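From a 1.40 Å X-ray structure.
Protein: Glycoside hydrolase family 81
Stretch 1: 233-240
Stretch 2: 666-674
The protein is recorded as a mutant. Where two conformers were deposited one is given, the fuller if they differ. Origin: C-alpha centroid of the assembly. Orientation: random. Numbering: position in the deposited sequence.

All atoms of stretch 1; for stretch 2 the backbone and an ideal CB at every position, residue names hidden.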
ATOM      1  N   SER A 233     -13.746   3.306   9.365  1.00 14.81           N
ATOM      2  CA  SER A 233     -14.175   3.260  10.753  0.72 15.71           C
ATOM      3  C   SER A 233     -13.747   1.957  11.416  1.00 15.89           C
ATOM      4  O   SER A 233     -14.040   0.878  10.885  1.00 15.66           O
ATOM      5  CB  SER A 233     -15.700   3.421  10.820  0.72 17.73           C
ATOM      6  OG  SER A 233     -16.138   3.330  12.163  0.72 21.01           O
ATOM      7  N   TYR A 234     -13.059   2.057  12.551  1.00 15.48           N
ATOM      8  CA  TYR A 234     -12.738   0.916  13.394  1.00 16.08           C
ATOM      9  C   TYR A 234     -13.831   0.832  14.444  1.00 16.45           C
ATOM     10  O   TYR A 234     -14.077   1.809  15.177  1.00 17.82           O
ATOM     11  CB  TYR A 234     -11.388   1.131  14.072  1.00 15.63           C
ATOM     12  CG  TYR A 234     -11.047   0.165  15.190  1.00 15.57           C
ATOM     13  CD1 TYR A 234     -11.100  -1.216  15.013  1.00 15.07           C
ATOM     14  CD2 TYR A 234     -10.677   0.646  16.445  1.00 15.41           C
ATOM     15  CE1 TYR A 234     -10.745  -2.096  16.047  1.00 14.69           C
ATOM     16  CE2 TYR A 234     -10.323  -0.205  17.472  1.00 16.39           C
ATOM     17  CZ  TYR A 234     -10.382  -1.568  17.287  1.00 14.32           C
ATOM     18  OH  TYR A 234      -9.993  -2.379  18.347  1.00 15.62           O
ATOM     19  N   ASN A 235     -14.478  -0.322  14.522  1.00 17.18           N
ATOM     20  CA  ASN A 235     -15.452  -0.621  15.565  1.00 19.09           C
ATOM     21  C   ASN A 235     -14.793  -1.473  16.622  1.00 18.66           C
ATOM     22  O   ASN A 235     -14.562  -2.658  16.424  1.00 18.45           O
ATOM     23  CB  ASN A 235     -16.660  -1.335  14.975  1.00 19.32           C
ATOM     24  CG  ASN A 235     -17.775  -1.496  15.977  1.00 21.90           C
ATOM     25  OD1 ASN A 235     -17.526  -1.720  17.158  1.00 25.21           O
ATOM     26  ND2 ASN A 235     -19.013  -1.400  15.520  1.00 24.66           N
ATOM     27  N   GLU A 236     -14.472  -0.841  17.743  1.00 18.95           N
ATOM     28  CA  GLU A 236     -13.718  -1.524  18.793  1.00 19.79           C
ATOM     29  C   GLU A 236     -14.485  -2.678  19.421  1.00 19.86           C
ATOM     30  O   GLU A 236     -13.886  -3.699  19.774  1.00 23.73           O
ATOM     31  CB  GLU A 236     -13.268  -0.553  19.874  1.00 21.86           C
ATOM     32  CG  GLU A 236     -12.275  -1.173  20.877  1.00 23.45           C
ATOM     33  CD  GLU A 236     -11.853  -0.181  21.911  1.00 25.18           C
ATOM     34  OE1 GLU A 236     -12.209   1.007  21.780  1.00 32.28           O
ATOM     35  OE2 GLU A 236     -11.190  -0.567  22.880  1.00 24.14           O
ATOM     36  N   THR A 237     -15.787  -2.505  19.577  0.71 21.03           N
ATOM     37  CA  THR A 237     -16.643  -3.521  20.138  0.71 23.69           C
ATOM     38  C   THR A 237     -16.669  -4.766  19.258  0.71 22.62           C
ATOM     39  O   THR A 237     -16.507  -5.877  19.760  0.71 25.59           O
ATOM     40  CB  THR A 237     -18.065  -2.966  20.357  0.71 26.39           C
ATOM     41  OG1 THR A 237     -17.995  -1.841  21.255  0.71 28.47           O
ATOM     42  CG2 THR A 237     -18.982  -4.034  20.934  0.71 28.42           C
ATOM     43  N   GLU A 238     -16.781  -4.564  17.941  1.00 20.81           N
ATOM     44  CA  GLU A 238     -16.905  -5.671  16.976  1.00 21.96           C
ATOM     45  C   GLU A 238     -15.581  -6.153  16.373  1.00 20.38           C
ATOM     46  O   GLU A 238     -15.556  -7.162  15.673  1.00 20.33           O
ATOM     47  CB  GLU A 238     -17.919  -5.285  15.874  1.00 24.05           C
ATOM     48  CG  GLU A 238     -19.322  -5.082  16.451  1.00 28.07           C
ATOM     49  CD  GLU A 238     -20.461  -4.990  15.429  1.00 35.22           C
ATOM     50  OE1 GLU A 238     -20.269  -5.235  14.216  1.00 36.86           O
ATOM     51  OE2 GLU A 238     -21.586  -4.673  15.868  1.00 45.08           O
ATOM     52  N   SER A 239     -14.486  -5.440  16.643  1.00 18.41           N
ATOM     53  CA  SER A 239     -13.182  -5.757  16.061  1.00 17.35           C
ATOM     54  C   SER A 239     -13.233  -5.813  14.533  1.00 17.21           C
ATOM     55  O   SER A 239     -12.674  -6.704  13.916  1.00 17.76           O
ATOM     56  CB  SER A 239     -12.590  -7.048  16.666  1.00 18.93           C
ATOM     57  OG  SER A 239     -11.180  -7.094  16.493  1.00 19.03           O
ATOM     58  N   THR A 240     -13.871  -4.807  13.942  1.00 15.74           N
ATOM     59  CA  THR A 240     -14.003  -4.712  12.481  1.00 16.56           C
ATOM     60  C   THR A 240     -13.470  -3.382  11.976  1.00 14.94           C
ATOM     61  O   THR A 240     -13.429  -2.392  12.701  1.00 15.59           O
ATOM     62  CB  THR A 240     -15.456  -4.832  12.003  1.00 17.53           C
ATOM     63  OG1 THR A 240     -16.244  -3.809  12.632  1.00 18.76           O
ATOM     64  CG2 THR A 240     -16.004  -6.189  12.308  1.00 19.90           C
ATOM     65  N   UNK A 666     -11.080 -16.038  16.521  1.00 17.21           N
ATOM     66  CA  UNK A 666     -11.520 -15.364  17.748  1.00 17.86           C
ATOM     67  C   UNK A 666     -11.077 -13.916  17.707  1.00 18.72           C
ATOM     68  O   UNK A 666      -9.891 -13.641  17.475  1.00 22.09           O
ATOM     69  CB  UNK A 666     -10.967 -16.060  18.993  1.00 17.86           C
ATOM     70  N   UNK A 667     -11.991 -12.999  18.020  1.00 16.74           N
ATOM     71  CA  UNK A 667     -11.661 -11.586  18.138  1.00 17.10           C
ATOM     72  C   UNK A 667     -11.943 -11.071  19.545  1.00 16.00           C
ATOM     73  O   UNK A 667     -12.500 -11.793  20.376  1.00 17.29           O
ATOM     74  CB  UNK A 667     -12.447 -10.769  17.110  1.00 17.10           C
ATOM     75  N   UNK A 668     -11.591  -9.816  19.786  1.00 15.92           N
ATOM     76  CA  UNK A 668     -11.742  -9.200  21.101  1.00 14.52           C
ATOM     77  C   UNK A 668     -12.082  -7.740  20.962  1.00 14.91           C
ATOM     78  O   UNK A 668     -11.744  -7.100  19.948  1.00 15.58           O
ATOM     79  CB  UNK A 668     -10.469  -9.367  21.933  1.00 14.52           C
ATOM     80  N   UNK A 669     -12.697  -7.206  22.016  1.00 15.21           N
ATOM     81  CA  UNK A 669     -13.143  -5.809  22.069  1.00 15.64           C
ATOM     82  C   UNK A 669     -12.074  -4.820  22.571  1.00 14.94           C
ATOM     83  O   UNK A 669     -12.335  -3.930  23.389  1.00 16.16           O
ATOM     84  CB  UNK A 669     -14.375  -5.712  22.971  1.00 15.64           C
ATOM     85  N   UNK A 670     -10.855  -4.981  22.059  1.00 14.84           N
ATOM     86  CA  UNK A 670      -9.729  -4.126  22.423  1.00 15.22           C
ATOM     87  C   UNK A 670      -8.749  -4.079  21.249  1.00 15.09           C
ATOM     88  O   UNK A 670      -8.748  -4.993  20.438  1.00 15.12           O
ATOM     89  CB  UNK A 670      -9.041  -4.632  23.692  1.00 15.22           C
ATOM     90  N   UNK A 671      -7.888  -3.033  21.168  1.00 15.03           N
ATOM     91  CA  UNK A 671      -7.036  -2.964  19.965  1.00 15.95           C
ATOM     92  C   UNK A 671      -5.777  -3.822  20.034  1.00 14.37           C
ATOM     93  O   UNK A 671      -5.295  -4.240  18.995  1.00 14.79           O
ATOM     94  CB  UNK A 671      -6.625  -1.512  19.715  1.00 15.95           C
ATOM     95  N   UNK A 672      -5.229  -4.081  21.230  1.00 14.27           N
ATOM     96  CA  UNK A 672      -3.932  -4.757  21.347  1.00 14.33           C
ATOM     97  C   UNK A 672      -4.157  -6.109  22.018  1.00 14.34           C
ATOM     98  O   UNK A 672      -4.284  -6.211  23.234  1.00 15.05           O
ATOM     99  CB  UNK A 672      -2.931  -3.912  22.138  1.00 14.33           C
ATOM    100  N   UNK A 673      -4.232  -7.143  21.199  1.00 14.01           N
ATOM    101  CA  UNK A 673      -4.420  -8.505  21.660  1.00 14.25           C
ATOM    102  C   UNK A 673      -3.919  -9.472  20.601  1.00 13.63           C
ATOM    103  O   UNK A 673      -3.688  -9.084  19.457  1.00 14.25           O
ATOM    104  CB  UNK A 673      -5.890  -8.773  21.989  1.00 14.25           C
ATOM    105  N   UNK A 674      -3.762 -10.726  21.002  1.00 13.66           N
ATOM    106  CA  UNK A 674      -3.649 -11.853  20.063  1.00 14.25           C
ATOM    107  C   UNK A 674      -4.059 -13.135  20.776  1.00 15.20           C
ATOM    108  O   UNK A 674      -3.900 -13.255  22.013  1.00 15.88           O
ATOM    109  CB  UNK A 674      -2.227 -11.975  19.511  1.00 14.25           C
TER

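Stretch 1 leaves its strand at Asn235 and turns. It offers stretch 2 three backbone carbonyls, Glu236 O, Thr237 O and Glu238 O, together with the carboxylate of Glu236 and the hydroxyls of Tyr234 and Ser239.

Position 666 has nothing of stretch 1 within 5.5 Å of its ideal CB, so the contact sets no preference. It is Val666.

At position 667 the CA-to-CB bond points toward stretch 1, and the ideal CB lies 3.8 Å from Ser239 CB and 5.0 Å from Glu238 O. A small or medium side chain would fit, and a polar one could exploit the carbonyl; Ser, Thr, Val or Asn are all reasonable. The residue is Thr667, in the p rotamer. Its CB packs against Ser239 CB at 3.7 Å. Its OG1, 4.5 Å from Glu238 O, is too distant for a direct bond, and water 3 fills the gap, donating to Glu238 O (2.8 Å) and lying 3.1 Å from Thr667 OG1.

Position 668 has extended backbone angles and a CB directed away, so what stretch 1 meets is its carbonyl, and many side chains would be compatible. It is Ala668. Ala668 O approaches Ser239 CB to 3.4 Å and is hydrogen-bonded to water 1 (2.9 Å). The same water is hydrogen-bonded to Glu236 O (2.9 Å) and to Tyr234 OH (2.6 Å).

Position 669 lies at the closest approach of the two backbones, its CA 4.6 Å from Thr237 CA. The ideal CB points sideways, 3.8 Å from Glu236 O and 3.9 Å from Thr237 O. With phi/psi of -88/45, Asn, Asp, Ser or Gly would be plausible, an acidic group being acceptable if it turned from the carbonyls. Asp669 does so: chi1 is 65° (p), and the carboxylate leads away from stretch 1. The backbone provides a CA-H...O contact, with Asp669 CA 3.2 Å from Glu236 O.

At position 670 the CB points away, yet is 4.7 Å from Glu236 OE2. A hydroxyl or amide would suit this surrounding, as would a small apolar group. In Thr670, OG1 is 4.4 Å from Glu236 OE2, and water 2 bridges them, hydrogen-bonded to Thr670 OG1 at 2.7 Å and to Glu236 OE2 at 2.8 Å.

Position 671 has phi -83°, which permits proline, its CA 3.4 Å from Tyr234 OH and a sideways CB 3.7 Å from the same OH; compact aliphatic residues would also fit. Pro671 places CD 3.5 Å from Glu236 OE2.

Position 672 directs its CB away and is unconstrained here; it is Leu672.

From position 673 the CB points toward stretch 1 but from afar, so only a long side chain could reach it. Tyr673 brings its OH to 3.0 Å from Ser239 OG, which lies at the ring edge. Tyr673 OH accepts a weak hydrogen bond from Ala668 N (3.2 Å).

Position 674 is out of reach; Ser674 OG donates to Tyr673 O (2.7 Å).

Stretch 2 (666-674) VTADTPLYS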
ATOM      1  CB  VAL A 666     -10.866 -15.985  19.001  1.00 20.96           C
ATOM      2  CG1 VAL A 666     -11.395 -15.343  20.293  1.00 20.41           C
ATOM      3  CG2 VAL A 666     -11.079 -17.459  19.044  1.00 24.24           C
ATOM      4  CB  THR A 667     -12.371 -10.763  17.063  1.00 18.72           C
ATOM      5  OG1 THR A 667     -13.783 -10.981  17.155  1.00 21.07           O
ATOM      6  CG2 THR A 667     -11.884 -11.177  15.668  1.00 20.89           C
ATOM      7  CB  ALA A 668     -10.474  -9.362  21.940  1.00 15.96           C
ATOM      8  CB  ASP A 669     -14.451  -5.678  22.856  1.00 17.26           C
ATOM      9  CG  ASP A 669     -14.330  -6.045  24.327  1.00 17.50           C
ATOM     10  OD1 ASP A 669     -13.247  -6.489  24.783  1.00 17.27           O
ATOM     11  OD2 ASP A 669     -15.371  -5.918  25.004  1.00 20.30           O
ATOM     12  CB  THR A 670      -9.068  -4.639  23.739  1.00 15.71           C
ATOM     13  OG1 THR A 670      -8.378  -3.585  24.389  1.00 16.67           O
ATOM     14  CG2 THR A 670      -8.148  -5.812  23.476  1.00 16.10           C
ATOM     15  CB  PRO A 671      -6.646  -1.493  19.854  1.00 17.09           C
ATOM     16  CG  PRO A 671      -7.198  -0.806  21.039  1.00 21.76           C
ATOM     17  CD  PRO A 671      -8.058  -1.730  21.833  1.00 16.76           C
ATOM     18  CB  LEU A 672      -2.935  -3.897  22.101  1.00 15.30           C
ATOM     19  CG  LEU A 672      -2.732  -2.465  21.579  1.00 14.97           C
ATOM     20  CD1 LEU A 672      -1.715  -1.732  22.464  1.00 16.03           C
ATOM     21  CD2 LEU A 672      -2.320  -2.451  20.132  1.00 15.85           C
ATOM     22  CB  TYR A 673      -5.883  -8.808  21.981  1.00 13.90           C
ATOM     23  CG  TYR A 673      -6.798  -8.884  20.767  1.00 15.05           C
ATOM     24  CD1 TYR A 673      -7.351  -7.731  20.207  1.00 14.72           C
ATOM     25  CD2 TYR A 673      -7.145 -10.109  20.227  1.00 15.24           C
ATOM     26  CE1 TYR A 673      -8.207  -7.814  19.105  1.00 15.87           C
ATOM     27  CE2 TYR A 673      -7.994 -10.212  19.146  1.00 15.55           C
ATOM     28  CZ  TYR A 673      -8.546  -9.070  18.599  1.00 14.48           C
ATOM     29  OH  TYR A 673      -9.418  -9.229  17.545  1.00 17.07           O
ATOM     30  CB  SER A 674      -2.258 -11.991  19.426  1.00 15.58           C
ATOM     31  OG  SER A 674      -1.994 -10.939  18.510  1.00 17.77           O
TER
HETATM   32  O   HOH W   1     -11.428  -4.571  18.503  1.00 24.07           O
HETATM   33  O   HOH W   2     -10.390  -1.899  25.158  1.00 21.18           O
HETATM   34  O   HOH W   3     -14.922  -9.653  14.656  1.00 32.27           O
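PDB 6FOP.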